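Local coordinates for protein PlaB phospholipase (Legionella pneumophila, PDB 6ZTH) that binds NAD(+) and probably hydrolyses phospholipids, at residues T317-H322 and T337-M342; A224-N229 and M256-L261. All coordinates share one frame; numbering follows the deposited sequence.

Contact 1 of 2, residues T317-H322 and T337-M342; sequences TQKNEH and TNRYSM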
loop_
_atom_site.group_PDB
_atom_site.type_symbol
_atom_site.label_atom_id
_atom_site.label_comp_id
_atom_site.label_asym_id
_atom_site.label_seq_id
_atom_site.Cartn_x
_atom_site.Cartn_y
_atom_site.Cartn_z
ATOM N N THR D 317 27.406 -35.615 -11.865
ATOM C CA THR D 317 25.968 -35.385 -11.983
ATOM C C THR D 317 25.674 -34.258 -12.967
ATOM O O THR D 317 24.783 -34.376 -13.817
ATOM C CB THR D 317 25.368 -35.071 -10.611
ATOM O OG1 THR D 317 25.520 -36.206 -9.753
ATOM C CG2 THR D 317 23.882 -34.720 -10.733
ATOM N N GLN D 318 26.407 -33.151 -12.864
ATOM C CA GLN D 318 26.132 -31.988 -13.702
ATOM C C GLN D 318 26.690 -32.128 -15.111
ATOM O O GLN D 318 26.285 -31.371 -16.000
ATOM C CB GLN D 318 26.689 -30.732 -13.033
ATOM C CG GLN D 318 25.959 -30.388 -11.746
ATOM C CD GLN D 318 26.437 -29.099 -11.124
ATOM O OE1 GLN D 318 27.637 -28.881 -10.962
ATOM N NE2 GLN D 318 25.497 -28.235 -10.763
ATOM N N LYS D 319 27.601 -33.074 -15.338
ATOM C CA LYS D 319 28.030 -33.368 -16.699
ATOM C C LYS D 319 27.024 -34.254 -17.421
ATOM O O LYS D 319 26.866 -34.138 -18.642
ATOM C CB LYS D 319 29.405 -34.040 -16.683
ATOM C CG LYS D 319 30.566 -33.109 -17.018
ATOM C CD LYS D 319 30.638 -31.917 -16.073
ATOM C CE LYS D 319 31.387 -32.258 -14.794
ATOM N NZ LYS D 319 30.946 -31.401 -13.658
ATOM N N ASN D 320 26.337 -35.133 -16.688
ATOM C CA ASN D 320 25.344 -36.013 -17.289
ATOM C C ASN D 320 23.994 -35.336 -17.474
ATOM O O ASN D 320 23.214 -35.763 -18.333
ATOM C CB ASN D 320 25.164 -37.269 -16.431
ATOM C CG ASN D 320 26.183 -38.345 -16.745
ATOM O OD1 ASN D 320 26.920 -38.795 -15.867
ATOM N ND2 ASN D 320 26.227 -38.771 -18.003
ATOM N N GLU D 321 23.699 -34.301 -16.690
ATOM C CA GLU D 321 22.427 -33.596 -16.764
ATOM C C GLU D 321 22.544 -32.249 -17.464
ATOM O O GLU D 321 21.625 -31.429 -17.369
ATOM C CB GLU D 321 21.851 -33.412 -15.358
ATOM C CG GLU D 321 21.087 -34.627 -14.854
ATOM C CD GLU D 321 21.067 -34.726 -13.342
ATOM O OE1 GLU D 321 21.136 -33.674 -12.672
ATOM O OE2 GLU D 321 20.977 -35.860 -12.823
ATOM N N HIS D 322 23.651 -32.003 -18.167
ATOM C CA HIS D 322 23.796 -30.751 -18.901
ATOM C C HIS D 322 22.764 -30.641 -20.016
ATOM O O HIS D 322 22.251 -29.549 -20.290
ATOM C CB HIS D 322 25.211 -30.641 -19.468
ATOM C CG HIS D 322 25.380 -29.541 -20.470
ATOM N ND1 HIS D 322 24.820 -28.292 -20.306
ATOM C CD2 HIS D 322 26.052 -29.501 -21.645
ATOM C CE1 HIS D 322 25.138 -27.531 -21.338
ATOM N NE2 HIS D 322 25.885 -28.241 -22.164
ATOM N N THR D 337 21.017 -27.238 -18.835
ATOM C CA THR D 337 21.235 -26.860 -17.444
ATOM C C THR D 337 22.732 -26.840 -17.186
ATOM O O THR D 337 23.412 -27.852 -17.386
ATOM C CB THR D 337 20.536 -27.826 -16.482
ATOM O OG1 THR D 337 21.261 -29.059 -16.422
ATOM C CG2 THR D 337 19.108 -28.098 -16.937
ATOM N N ASN D 338 23.245 -25.691 -16.750
ATOM C CA ASN D 338 24.656 -25.499 -16.475
ATOM C C ASN D 338 24.864 -25.339 -14.965
ATOM O O ASN D 338 24.036 -25.788 -14.160
ATOM C CB ASN D 338 25.158 -24.296 -17.278
ATOM C CG ASN D 338 25.205 -24.570 -18.769
ATOM O OD1 ASN D 338 25.581 -25.661 -19.198
ATOM N ND2 ASN D 338 24.824 -23.579 -19.568
ATOM N N ARG D 339 25.972 -24.711 -14.585
ATOM C CA ARG D 339 26.270 -24.385 -13.197
ATOM C C ARG D 339 26.101 -22.886 -12.995
ATOM O O ARG D 339 26.507 -22.086 -13.845
ATOM C CB ARG D 339 27.687 -24.827 -12.824
ATOM C CG ARG D 339 27.954 -26.310 -13.074
ATOM C CD ARG D 339 29.306 -26.549 -13.736
ATOM N NE ARG D 339 30.423 -26.126 -12.895
ATOM C CZ ARG D 339 31.030 -26.900 -11.998
ATOM N NH1 ARG D 339 30.634 -28.153 -11.809
ATOM N NH2 ARG D 339 32.038 -26.416 -11.287
ATOM N N TYR D 340 25.497 -22.509 -11.872
ATOM C CA TYR D 340 25.076 -21.137 -11.642
ATOM C C TYR D 340 25.592 -20.641 -10.301
ATOM O O TYR D 340 25.986 -21.422 -9.431
ATOM C CB TYR D 340 23.546 -21.015 -11.689
ATOM C CG TYR D 340 22.931 -21.558 -12.959
ATOM C CD1 TYR D 340 22.755 -22.924 -13.143
ATOM C CD2 TYR D 340 22.526 -20.705 -13.974
ATOM C CE1 TYR D 340 22.194 -23.421 -14.304
ATOM C CE2 TYR D 340 21.965 -21.192 -15.138
ATOM C CZ TYR D 340 21.801 -22.552 -15.298
ATOM O OH TYR D 340 21.242 -23.043 -16.456
ATOM N N SER D 341 25.579 -19.318 -10.146
ATOM C CA SER D 341 26.000 -18.659 -8.921
ATOM C C SER D 341 24.956 -17.628 -8.519
ATOM O O SER D 341 24.291 -17.028 -9.370
ATOM C CB SER D 341 27.364 -17.978 -9.085
ATOM O OG SER D 341 28.340 -18.896 -9.541
HETATM N N MSE D 342 24.822 -17.429 -7.213
HETATM C CA MSE D 342 23.863 -16.478 -6.668
HETATM C C MSE D 342 24.574 -15.326 -5.964
HETATM O O MSE D 342 25.411 -15.547 -5.091
HETATM C CB MSE D 342 22.922 -17.187 -5.691
HETATM C CG MSE D 342 21.767 -16.334 -5.204
HETATM SE SE MSE D 342 20.086 -16.839 -6.039
HETATM C CE MSE D 342 19.377 -18.004 -4.650
#

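Contact 2 of 2, residues A224-N229 and M256-L261; sequences AATNMN and MAFGVL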
loop_
_atom_site.group_PDB
_atom_site.type_symbol
_atom_site.label_atom_id
_atom_site.label_comp_id
_atom_site.label_asym_id
_atom_site.label_seq_id
_atom_site.Cartn_x
_atom_site.Cartn_y
_atom_site.Cartn_z
ATOM N N ALA D 224 22.455 -23.166 -6.079
ATOM C CA ALA D 224 23.275 -22.142 -5.444
ATOM C C ALA D 224 22.807 -21.822 -4.031
ATOM O O ALA D 224 23.612 -21.361 -3.215
ATOM C CB ALA D 224 23.270 -20.867 -6.289
ATOM N N ALA D 225 21.533 -22.061 -3.724
ATOM C CA ALA D 225 20.974 -21.693 -2.431
ATOM C C ALA D 225 21.165 -22.759 -1.362
ATOM O O ALA D 225 21.023 -22.451 -0.173
ATOM C CB ALA D 225 19.476 -21.397 -2.577
ATOM N N THR D 226 21.487 -23.993 -1.752
ATOM C CA THR D 226 21.584 -25.082 -0.788
ATOM C C THR D 226 22.901 -25.069 -0.026
ATOM O O THR D 226 22.964 -25.549 1.111
ATOM C CB THR D 226 21.442 -26.429 -1.504
ATOM O OG1 THR D 226 21.134 -27.454 -0.553
ATOM C CG2 THR D 226 22.740 -26.786 -2.223
ATOM N N ASN D 227 23.948 -24.518 -0.628
ATOM C CA ASN D 227 25.314 -24.779 -0.204
ATOM C C ASN D 227 25.750 -23.830 0.901
ATOM O O ASN D 227 25.361 -22.660 0.923
ATOM C CB ASN D 227 26.242 -24.664 -1.415
ATOM C CG ASN D 227 27.669 -25.012 -1.088
ATOM O OD1 ASN D 227 27.966 -26.111 -0.620
ATOM N ND2 ASN D 227 28.571 -24.074 -1.343
HETATM N N MSE D 228 26.560 -24.350 1.818
HETATM C CA MSE D 228 27.019 -23.562 2.953
HETATM C C MSE D 228 28.481 -23.147 2.827
HETATM O O MSE D 228 29.029 -22.523 3.734
HETATM C CB MSE D 228 26.825 -24.345 4.256
HETATM C CG MSE D 228 25.374 -24.632 4.605
HETATM SE SE MSE D 228 24.315 -23.019 4.914
HETATM C CE MSE D 228 24.899 -22.612 6.725
ATOM N N ASN D 229 29.119 -23.500 1.713
ATOM C CA ASN D 229 30.424 -22.933 1.372
ATOM C C ASN D 229 30.140 -21.668 0.574
ATOM O O ASN D 229 30.058 -21.687 -0.652
ATOM C CB ASN D 229 31.284 -23.910 0.582
ATOM C CG ASN D 229 31.298 -25.293 1.188
ATOM O OD1 ASN D 229 32.070 -25.580 2.100
ATOM N ND2 ASN D 229 30.444 -26.168 0.671
HETATM N N MSE D 256 32.084 -27.214 3.965
HETATM C CA MSE D 256 31.030 -28.162 4.300
HETATM C C MSE D 256 30.824 -29.141 3.147
HETATM O O MSE D 256 30.912 -28.768 1.976
HETATM C CB MSE D 256 29.705 -27.457 4.615
HETATM C CG MSE D 256 28.610 -28.425 5.085
HETATM SE SE MSE D 256 26.866 -27.631 5.493
HETATM C CE MSE D 256 27.402 -26.407 6.909
ATOM N N ALA D 257 30.558 -30.396 3.497
ATOM C CA ALA D 257 30.180 -31.394 2.509
ATOM C C ALA D 257 29.072 -30.857 1.614
ATOM O O ALA D 257 28.027 -30.414 2.097
ATOM C CB ALA D 257 29.724 -32.673 3.213
ATOM N N PHE D 258 29.310 -30.895 0.303
ATOM C CA PHE D 258 28.368 -30.396 -0.690
ATOM C C PHE D 258 28.174 -31.456 -1.763
ATOM O O PHE D 258 29.150 -31.922 -2.361
ATOM C CB PHE D 258 28.870 -29.089 -1.315
ATOM C CG PHE D 258 28.017 -28.588 -2.445
ATOM C CD1 PHE D 258 26.686 -28.267 -2.238
ATOM C CD2 PHE D 258 28.546 -28.435 -3.714
ATOM C CE1 PHE D 258 25.903 -27.804 -3.276
ATOM C CE2 PHE D 258 27.766 -27.973 -4.755
ATOM C CZ PHE D 258 26.445 -27.655 -4.534
ATOM N N GLY D 259 26.921 -31.832 -2.006
ATOM C CA GLY D 259 26.631 -32.862 -2.981
ATOM C C GLY D 259 25.440 -32.560 -3.866
ATOM O O GLY D 259 24.336 -32.318 -3.371
ATOM N N VAL D 260 25.656 -32.561 -5.178
ATOM C CA VAL D 260 24.582 -32.472 -6.162
ATOM C C VAL D 260 24.371 -33.893 -6.676
ATOM O O VAL D 260 25.091 -34.361 -7.562
ATOM C CB VAL D 260 24.917 -31.494 -7.290
ATOM C CG1 VAL D 260 23.913 -31.622 -8.436
ATOM C CG2 VAL D 260 24.942 -30.064 -6.761
ATOM N N LEU D 261 23.386 -34.587 -6.112
ATOM C CA LEU D 261 23.174 -35.995 -6.410
ATOM C C LEU D 261 22.350 -36.164 -7.685
ATOM O O LEU D 261 21.636 -35.249 -8.105
ATOM C CB LEU D 261 22.491 -36.675 -5.228
ATOM C CG LEU D 261 23.207 -36.503 -3.883
ATOM C CD1 LEU D 261 22.613 -37.420 -2.819
ATOM C CD2 LEU D 261 24.706 -36.753 -4.009
HETATM O O HOH W 1 27.485 -27.217 1.531
#

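Contact 1 of 2, residues T317-H322 and T337-M342
Thr-337 meets the chain just where it leaves the helix: its OG1 donates to the carbonyl O of Glu-321, with 2.6 Å between Thr-337 OG1 and Glu-321 O, arriving from above the carbonyl plane. The backbone N of the same threonine bonds to the next carbonyl, with 3.0 Å from Thr-337 N to His-322 O. His-322 can be followed outward from its CB, which passes 3.9 Å from Thr-337 O. CG lies anti to the backbone N (chi1 168°), and this swings ND1 round to donate to Thr-337 O; the bond is 3.3 Å from His-322 ND1 to Thr-337 O, and the oxygen sits in the ring plane. The imidazole then runs alongside the Asn-338 amide, the two planes 31° apart. At the other end of the contact Arg-339 crosses Gln-318 at about a right angle, and Arg-339 CG packs against Gln-318 OE1 at 3.3 Å; that oxygen takes a hydrogen bond from Asn-450 ND2. The bonds of Thr-337 to Glu-321 and His-322 close the base of a beta hairpin, strands 323-327 and 332-336, set between the end of helix 300-320 and strand 340-349, with the NAD(+)-binding Arg-202 close to Thr-337.

Contact 2 of 2, residues A224-N229 and M256-L261
Asn-229 grips the backbone of Met-256 with both ends of its amide. OD1 accepts from Met-256 N, though the 2.5 Å modelled from Asn-229 OD1 to Met-256 N is doubtfully short, while ND2 donates to Met-256 O, which lies in the amide plane, 2.9 Å from Asn-229 ND2. The same ND2 also donates to Asn-227 OD1 at 2.8 Å, less straight, with an angle of 139° at the hydrogen. The two ND2 bonds, to Met-256 O and Asn-227 OD1, fix the rotation of the Asn-229 amide. Asn-227 is in turn laid over Phe-258: with CG anti to the backbone N (chi1 -176°), its amide carbon sits 3.6 Å above one face of the ring, offset toward the rim, the amide and ring planes 59° apart, and Asn-227 OD1 comes within 3.0 Å of Phe-258 CD1. Thr-226 CG2 comes at the ring edge instead, 3.5 Å from Phe-258 CE1. Phe-258 belongs to strand 257-261, the edge strand, within this chain, of a six-stranded parallel sheet whose strand order matches that of the alpha/beta-hydrolase core; backbone bonds join Ala-257 and Gly-259 to Val-194 on its neighbour, strand 191-197. Beside the polar cluster the selenomethionine chains of Met-228 and Met-256 run side by side, pointing the same way, and Met-228 CB is tight against Met-256 CE at 3.4 Å. A second shell sets these groups in place. One water accepts from Met-228 N and donates to Asn-227 OD1 and Ala-257 O, bridging the two segments. Farther out, Asn-227 O accepts from His-134 NE2, and Tyr-303 of helix 300-320 holds Ala-257 N through its hydroxyl.

In the fold
Contact 2 lies deeper, its centre about 9 Å from that of the chain against about 17 Å for contact 1, which is a surface contact near an NAD(+) site. Their centres are about 13 Å apart, and helix 300-320 serves both: it supplies residues 317-320 of contact 1 and packs on strand 257-261 of contact 2. They touch directly where Thr-317 OG1 bonds to Val-260 O and where Met-342 packs on Ala-224 and Ala-225. The chemistry follows the setting. Contact 1 is mostly polar, with the like charges of Lys-319 and Arg-339 near each other, the lysine NZ bonded to Lys-315 O, whereas contact 2 combines amide bonds and a bridging water with an aromatic face and paired selenomethionines.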